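Local structure of 1-carboxybiuret hydrolase subunit AtzE (Pseudomonas sp., 6C62) at residues G258-W263 and L367-T372; M290-E295 and N358-D363. The protein hydrolyses 1-carboxybiuret to urea-1,3-dicarboxylate and ammonia, a step in the bacterial breakdown of the herbicide atrazine. All blocks are in the same frame, centred on the assembly; numbering follows the deposited sequence.

Contact 1: residues G258-W263 and L367-T372; sequences GVLGGW and LIAPAT
L260 and L367 both set CG anti to the carbonyl carbon (chi1 -65° and -61°), and the two side chains then meet at about a right angle, with L260 CD2 3.9 Å from L367 CD1. The other branch of L260 meets A369, its CD1 lying 4.1 Å from A369 CB. Behind these groups, strands 258-260 and 367-370 run parallel and are joined by two backbone bonds. I368 offers its N-H to G258 O at 2.8 Å, in the plane of that carbonyl, and the same oxygen takes a CA-H...O contact from L367. Two residues beyond G258, L260 N donates to I368 O at 3.0 Å, almost straight at 175°, gripping I368 through both N-H and carbonyl. I368 O has a second donor, a water that also donates to L260 O and so bridges the two strands where they begin to part. A CB on G258 would lie about 3.1 Å from L367 CD2, a tight fit. V259 turns to the other face of the sheet, onto V276 and A280 of helix 270-283. An alanine in place of L260 would probably leave L367 CD1 and A369 CB without their apolar partner and open a gap beside I431 and W291. The chemistry is thus divided: peptide groups and one water satisfy the buried carbonyls, while L260 meets L367 and A369 through hydrocarbon alone.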
ATOM      1  N   GLY A 258      26.626 -17.517   3.403  1.00 17.00           N
ATOM      2  CA  GLY A 258      26.735 -17.325   4.823  1.00 15.58           C
ATOM      3  C   GLY A 258      25.689 -18.024   5.651  1.00 15.46           C
ATOM      4  O   GLY A 258      24.651 -18.466   5.139  1.00 16.24           O
ATOM      5  N   VAL A 259      25.975 -18.120   6.943  1.00 15.06           N
ATOM      6  CA  VAL A 259      25.098 -18.735   7.922  1.00 16.36           C
ATOM      7  C   VAL A 259      24.523 -17.656   8.831  1.00 15.70           C
ATOM      8  O   VAL A 259      25.288 -16.870   9.414  1.00 15.06           O
ATOM      9  CB  VAL A 259      25.883 -19.736   8.810  1.00 19.08           C
ATOM     10  CG1 VAL A 259      24.992 -20.409   9.812  1.00 20.41           C
ATOM     11  CG2 VAL A 259      26.542 -20.791   7.985  1.00 20.16           C
ATOM     12  N   LEU A 260      23.188 -17.599   8.967  1.00 15.02           N
ATOM     13  CA  LEU A 260      22.562 -16.555   9.779  1.00 15.84           C
ATOM     14  C   LEU A 260      22.764 -16.839  11.247  1.00 16.18           C
ATOM     15  O   LEU A 260      22.650 -17.964  11.651  1.00 16.28           O
ATOM     16  CB  LEU A 260      21.071 -16.388   9.485  1.00 16.65           C
ATOM     17  CG  LEU A 260      20.723 -15.903   8.081  1.00 17.84           C
ATOM     18  CD1 LEU A 260      19.227 -15.722   7.958  1.00 17.86           C
ATOM     19  CD2 LEU A 260      21.434 -14.583   7.794  1.00 18.75           C
ATOM     20  N   GLY A 261      23.093 -15.820  12.029  1.00 15.81           N
ATOM     21  CA  GLY A 261      23.228 -15.958  13.454  1.00 16.70           C
ATOM     22  C   GLY A 261      22.143 -15.207  14.171  1.00 18.60           C
ATOM     23  O   GLY A 261      21.069 -14.931  13.595  1.00 19.16           O
ATOM     24  N   GLY A 262      22.448 -14.841  15.409  1.00 16.87           N
ATOM     25  CA  GLY A 262      21.545 -14.096  16.293  1.00 18.09           C
ATOM     26  C   GLY A 262      20.177 -14.743  16.427  1.00 16.33           C
ATOM     27  O   GLY A 262      20.101 -15.865  16.914  1.00 17.44           O
ATOM     28  N   TRP A 263      19.128 -14.056  15.961  1.00 14.13           N
ATOM     29  CA  TRP A 263      17.744 -14.562  16.015  1.00 14.66           C
ATOM     30  C   TRP A 263      17.643 -16.006  15.496  1.00 13.95           C
ATOM     31  O   TRP A 263      16.947 -16.841  16.075  1.00 15.18           O
ATOM     32  CB  TRP A 263      16.837 -13.666  15.143  1.00 13.57           C
ATOM     33  CG  TRP A 263      15.444 -14.158  14.978  1.00 13.91           C
ATOM     34  CD1 TRP A 263      14.951 -14.860  13.919  1.00 14.62           C
ATOM     35  CD2 TRP A 263      14.359 -13.976  15.876  1.00 14.20           C
ATOM     36  NE1 TRP A 263      13.617 -15.141  14.119  1.00 14.39           N
ATOM     37  CE2 TRP A 263      13.235 -14.610  15.316  1.00 15.01           C
ATOM     38  CE3 TRP A 263      14.232 -13.354  17.103  1.00 15.73           C
ATOM     39  CZ2 TRP A 263      11.985 -14.628  15.957  1.00 15.74           C
ATOM     40  CZ3 TRP A 263      12.989 -13.354  17.726  1.00 16.29           C
ATOM     41  CH2 TRP A 263      11.894 -14.015  17.169  1.00 16.04           C
ATOM     42  N   LEU A 367      22.074 -17.190   1.946  1.00 13.54           N
ATOM     43  CA  LEU A 367      22.165 -17.247   3.405  1.00 13.33           C
ATOM     44  C   LEU A 367      21.389 -18.445   3.904  1.00 15.03           C
ATOM     45  O   LEU A 367      20.324 -18.756   3.359  1.00 15.14           O
ATOM     46  CB  LEU A 367      21.677 -15.955   4.061  1.00 12.62           C
ATOM     47  CG  LEU A 367      22.515 -14.711   3.650  1.00 13.27           C
ATOM     48  CD1 LEU A 367      21.832 -13.416   4.046  1.00 14.21           C
ATOM     49  CD2 LEU A 367      23.885 -14.756   4.322  1.00 12.85           C
ATOM     50  N   ILE A 368      21.917 -19.115   4.937  1.00 15.28           N
ATOM     51  CA  ILE A 368      21.356 -20.352   5.439  1.00 16.25           C
ATOM     52  C   ILE A 368      20.783 -20.188   6.844  1.00 14.56           C
ATOM     53  O   ILE A 368      21.418 -19.644   7.755  1.00 13.57           O
ATOM     54  CB  ILE A 368      22.453 -21.424   5.548  1.00 19.64           C
ATOM     55  CG1 ILE A 368      23.159 -21.597   4.222  1.00 21.89           C
ATOM     56  CG2 ILE A 368      21.829 -22.756   5.963  1.00 22.24           C
ATOM     57  CD1 ILE A 368      24.390 -22.478   4.404  1.00 24.85           C
ATOM     58  N   ALA A 369      19.600 -20.720   7.035  1.00 12.93           N
ATOM     59  CA  ALA A 369      18.963 -20.779   8.339  1.00 14.02           C
ATOM     60  C   ALA A 369      18.162 -22.047   8.491  1.00 13.31           C
ATOM     61  O   ALA A 369      17.861 -22.703   7.508  1.00 13.82           O
ATOM     62  CB  ALA A 369      18.043 -19.566   8.483  1.00 14.51           C
ATOM     63  N   PRO A 370      17.761 -22.387   9.720  1.00 15.04           N
ATOM     64  CA  PRO A 370      16.859 -23.516   9.836  1.00 15.13           C
ATOM     65  C   PRO A 370      15.464 -23.095   9.437  1.00 15.45           C
ATOM     66  O   PRO A 370      15.130 -21.909   9.481  1.00 14.11           O
ATOM     67  CB  PRO A 370      16.923 -23.898  11.331  1.00 16.76           C
ATOM     68  CG  PRO A 370      17.860 -22.905  11.999  1.00 17.89           C
ATOM     69  CD  PRO A 370      18.053 -21.766  11.028  1.00 16.08           C
ATOM     70  N   ALA A 371      14.674 -24.055   8.992  1.00 14.80           N
ATOM     71  CA  ALA A 371      13.281 -23.809   8.629  1.00 14.53           C
ATOM     72  C   ALA A 371      12.318 -23.767   9.802  1.00 14.93           C
ATOM     73  O   ALA A 371      11.317 -23.014   9.782  1.00 15.63           O
ATOM     74  CB  ALA A 371      12.820 -24.858   7.630  1.00 16.09           C
ATOM     75  N   THR A 372      12.539 -24.609  10.802  1.00 13.50           N
ATOM     76  CA  THR A 372      11.683 -24.647  11.982  1.00 13.30           C
ATOM     77  C   THR A 372      12.594 -24.809  13.202  1.00 14.12           C
ATOM     78  O   THR A 372      13.723 -25.304  13.047  1.00 14.72           O
ATOM     79  CB  THR A 372      10.685 -25.839  11.922  1.00 13.41           C
ATOM     80  OG1 THR A 372      11.390 -27.053  11.605  1.00 13.69           O
ATOM     81  CG2 THR A 372       9.630 -25.599  10.916  1.00 13.50           C
TER
HETATM   82  O   HOH W   1      21.359 -20.248  10.680  1.00 22.98           O

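Contact 2: residues M290-E295 and N358-D363; sequences MWPDAE and NALFRD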
ATOM      1  N   MET A 290      24.599 -11.458  10.391  1.00 18.02           N
ATOM      2  CA  MET A 290      23.383 -10.997  11.076  1.00 19.02           C
ATOM      3  C   MET A 290      22.371 -10.481  10.047  1.00 17.20           C
ATOM      4  O   MET A 290      22.688  -9.685   9.210  1.00 18.27           O
ATOM      5  CB  MET A 290      23.697  -9.945  12.138  1.00 21.59           C
ATOM      6  CG  MET A 290      24.720 -10.513  13.155  1.00 25.15           C
ATOM      7  SD  MET A 290      24.139 -12.030  14.036  1.00 30.57           S
ATOM      8  CE  MET A 290      23.310 -11.132  15.354  1.00 40.09           C
ATOM      9  N   TRP A 291      21.155 -10.979  10.133  1.00 14.79           N
ATOM     10  CA  TRP A 291      20.038 -10.490   9.323  1.00 14.94           C
ATOM     11  C   TRP A 291      19.579  -9.192   9.998  1.00 17.52           C
ATOM     12  O   TRP A 291      19.504  -9.126  11.234  1.00 18.69           O
ATOM     13  CB  TRP A 291      18.943 -11.540   9.329  1.00 15.00           C
ATOM     14  CG  TRP A 291      17.742 -11.249   8.465  1.00 13.40           C
ATOM     15  CD1 TRP A 291      16.642 -10.574   8.845  1.00 13.90           C
ATOM     16  CD2 TRP A 291      17.501 -11.693   7.150  1.00 12.60           C
ATOM     17  NE1 TRP A 291      15.732 -10.558   7.843  1.00 12.59           N
ATOM     18  CE2 TRP A 291      16.241 -11.225   6.777  1.00 11.73           C
ATOM     19  CE3 TRP A 291      18.229 -12.443   6.240  1.00 12.86           C
ATOM     20  CZ2 TRP A 291      15.680 -11.479   5.556  1.00 12.43           C
ATOM     21  CZ3 TRP A 291      17.682 -12.688   4.983  1.00 13.71           C
ATOM     22  CH2 TRP A 291      16.410 -12.208   4.647  1.00 12.74           C
ATOM     23  N   PRO A 292      19.330  -8.132   9.222  1.00 16.94           N
ATOM     24  CA  PRO A 292      18.891  -6.890   9.882  1.00 18.05           C
ATOM     25  C   PRO A 292      17.495  -6.973  10.587  1.00 16.98           C
ATOM     26  O   PRO A 292      16.502  -7.412   9.977  1.00 16.65           O
ATOM     27  CB  PRO A 292      18.858  -5.905   8.702  1.00 19.11           C
ATOM     28  CG  PRO A 292      18.424  -6.768   7.552  1.00 17.93           C
ATOM     29  CD  PRO A 292      19.305  -7.981   7.758  1.00 18.30           C
ATOM     30  N   ASP A 293      17.433  -6.560  11.836  1.00 16.59           N
ATOM     31  CA  ASP A 293      16.189  -6.364  12.557  1.00 16.13           C
ATOM     32  C   ASP A 293      15.255  -7.575  12.480  1.00 15.09           C
ATOM     33  O   ASP A 293      14.049  -7.414  12.265  1.00 13.48           O
ATOM     34  CB  ASP A 293      15.424  -5.151  11.982  1.00 19.19           C
ATOM     35  CG  ASP A 293      16.159  -3.824  12.161  1.00 22.80           C
ATOM     36  OD1 ASP A 293      16.959  -3.702  13.113  1.00 25.88           O
ATOM     37  OD2 ASP A 293      15.930  -2.898  11.343  1.00 25.80           O
ATOM     38  N   ALA A 294      15.769  -8.767  12.691  1.00 14.72           N
ATOM     39  CA  ALA A 294      14.968  -9.992  12.369  1.00 15.07           C
ATOM     40  C   ALA A 294      13.745 -10.109  13.271  1.00 14.93           C
ATOM     41  O   ALA A 294      12.651 -10.409  12.790  1.00 14.86           O
ATOM     42  CB  ALA A 294      15.821 -11.232  12.485  1.00 16.23           C
ATOM     43  N   GLU A 295      13.928  -9.861  14.561  1.00 13.53           N
ATOM     44  CA  GLU A 295      12.844  -9.983  15.489  1.00 15.17           C
ATOM     45  C   GLU A 295      11.737  -8.920  15.193  1.00 15.13           C
ATOM     46  O   GLU A 295      10.554  -9.192  15.388  1.00 12.06           O
ATOM     47  CB  GLU A 295      13.324  -9.806  16.925  1.00 15.38           C
ATOM     48  CG  GLU A 295      12.214  -9.957  17.944  1.00 17.32           C
ATOM     49  CD  GLU A 295      12.688  -9.960  19.401  1.00 21.21           C
ATOM     50  OE1 GLU A 295      13.790  -9.422  19.688  1.00 19.42           O
ATOM     51  OE2 GLU A 295      11.920 -10.506  20.237  1.00 22.70           O
ATOM     52  N   ASN A 358      17.713  -5.786   1.047  1.00 12.82           N
ATOM     53  CA  ASN A 358      18.362  -5.642  -0.276  1.00 13.04           C
ATOM     54  C   ASN A 358      19.849  -5.231  -0.152  1.00 13.02           C
ATOM     55  O   ASN A 358      20.684  -5.694  -0.929  1.00 14.59           O
ATOM     56  CB  ASN A 358      17.579  -4.671  -1.185  1.00 13.17           C
ATOM     57  CG  ASN A 358      16.267  -5.294  -1.691  1.00 14.22           C
ATOM     58  OD1 ASN A 358      16.215  -6.477  -2.010  1.00 14.21           O
ATOM     59  ND2 ASN A 358      15.229  -4.486  -1.818  1.00 14.43           N
ATOM     60  N   ALA A 359      20.167  -4.406   0.828  1.00 13.21           N
ATOM     61  CA  ALA A 359      21.550  -4.009   1.080  1.00 14.87           C
ATOM     62  C   ALA A 359      22.402  -5.170   1.587  1.00 15.49           C
ATOM     63  O   ALA A 359      23.541  -5.346   1.135  1.00 14.93           O
ATOM     64  CB  ALA A 359      21.646  -2.799   2.024  1.00 16.15           C
ATOM     65  N   LEU A 360      21.853  -5.986   2.480  1.00 15.73           N
ATOM     66  CA  LEU A 360      22.505  -7.193   2.981  1.00 15.77           C
ATOM     67  C   LEU A 360      22.885  -8.107   1.820  1.00 16.39           C
ATOM     68  O   LEU A 360      24.004  -8.631   1.793  1.00 14.93           O
ATOM     69  CB  LEU A 360      21.572  -8.013   3.884  1.00 16.69           C
ATOM     70  CG  LEU A 360      22.218  -9.313   4.418  1.00 19.35           C
ATOM     71  CD1 LEU A 360      23.393  -8.992   5.280  1.00 18.68           C
ATOM     72  CD2 LEU A 360      21.222 -10.056   5.265  1.00 20.61           C
ATOM     73  N   PHE A 361      21.967  -8.298   0.863  1.00 14.87           N
ATOM     74  CA  PHE A 361      22.258  -9.136  -0.294  1.00 14.90           C
ATOM     75  C   PHE A 361      23.178  -8.559  -1.376  1.00 17.09           C
ATOM     76  O   PHE A 361      23.478  -9.237  -2.337  1.00 16.94           O
ATOM     77  CB  PHE A 361      20.983  -9.675  -0.920  1.00 14.77           C
ATOM     78  CG  PHE A 361      20.422 -10.831  -0.188  1.00 14.36           C
ATOM     79  CD1 PHE A 361      21.030 -12.078  -0.277  1.00 14.04           C
ATOM     80  CD2 PHE A 361      19.288 -10.701   0.587  1.00 14.78           C
ATOM     81  CE1 PHE A 361      20.505 -13.190   0.395  1.00 14.01           C
ATOM     82  CE2 PHE A 361      18.783 -11.816   1.261  1.00 15.08           C
ATOM     83  CZ  PHE A 361      19.404 -13.060   1.177  1.00 13.31           C
ATOM     84  N   ARG A 362      23.623  -7.318  -1.227  1.00 20.01           N
ATOM     85  CA  ARG A 362      24.744  -6.832  -2.019  1.00 23.58           C
ATOM     86  C   ARG A 362      26.066  -7.495  -1.618  1.00 23.09           C
ATOM     87  O   ARG A 362      27.005  -7.443  -2.363  1.00 26.97           O
ATOM     88  CB  ARG A 362      24.797  -5.278  -1.980  1.00 25.82           C
ATOM     89  CG  ARG A 362      23.611  -4.712  -2.758  1.00 28.95           C
ATOM     90  CD  ARG A 362      23.786  -3.276  -3.196  1.00 37.82           C
ATOM     91  NE  ARG A 362      23.313  -2.326  -2.180  1.00 43.70           N
ATOM     92  CZ  ARG A 362      22.025  -1.947  -1.995  1.00 44.15           C
ATOM     93  NH1 ARG A 362      21.737  -1.078  -1.028  1.00 40.98           N
ATOM     94  NH2 ARG A 362      21.013  -2.460  -2.728  1.00 44.81           N
ATOM     95  N   ASP A 363      26.153  -8.094  -0.444  1.00 23.15           N
ATOM     96  CA  ASP A 363      27.366  -8.722   0.055  1.00 24.18           C
ATOM     97  C   ASP A 363      27.272 -10.262   0.059  1.00 24.02           C
ATOM     98  O   ASP A 363      28.261 -10.910   0.333  1.00 27.60           O
ATOM     99  CB  ASP A 363      27.656  -8.231   1.470  1.00 26.69           C
ATOM    100  CG  ASP A 363      27.749  -6.650   1.568  1.00 28.15           C
ATOM    101  OD1 ASP A 363      28.137  -5.970   0.600  1.00 29.36           O
ATOM    102  OD2 ASP A 363      27.395  -6.070   2.604  1.00 31.06           O
TER
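W291 and L360 mark the nearest approach of the two backbones, their CA atoms 7.6 Å apart, and no hydrogen bond passes between 290-295 and 358-363. The first segment is an extended connection that becomes helical at A294, with D293 at the N-cap position; the second contains the last turn of a helix and a type I beta turn from L360 to D363, in which D363 N bonds to L360 O. The junction is therefore made mainly by side chains. L360 extends CG anti to its backbone N (chi1 179°), and its CD2 reaches both P292 CD at 3.8 Å and W291 CE3 at 4.0 Å, while CD1 lies near the carbonyl oxygen of M290. P292 CD also rests over one face of the W291 ring, 3.7 Å above its plane and displaced toward the rim. The indole, with CG likewise anti to N (chi1 -176°), carries its six-membered ring to F361, where W291 CZ3 is 4.0 Å from F361 CE2 and the two side chains cross obliquely. Its polar end is satisfied elsewhere, W291 NE1 being hydrogen-bonded to Y353 OH, and a salt bridge from D293 to K356 adds a second polar tie to helix 340-360. Apolar clustering of this kind, lying away from the probable catalytic residues, joins a strand-to-helix connection to the C-terminal end of a helix at the margin of the amidase-family mixed sheet.

How the contacts relate
From the N terminus, more than half the strands of the mixed sheet precede strand 257-260; the chain then continues through helices 263-266 and 270-283 to strand 288-289 and enters 290-295. A largely helical excursion follows, and contact 2 closes it when helix 340-360 ends at 358-363. Strand 366-370 comes next and pairs with 257-260, so contact 1 closes the longer loop and encloses contact 2; the two nest and do not cross. Their centres are 12 Å apart, and they touch directly: L367 CD1 lies 3.6 Å from L360 CD2, and W263 packs on A294 and E295. Together they tie one margin of the mixed sheet to helices 294-312 and 340-360.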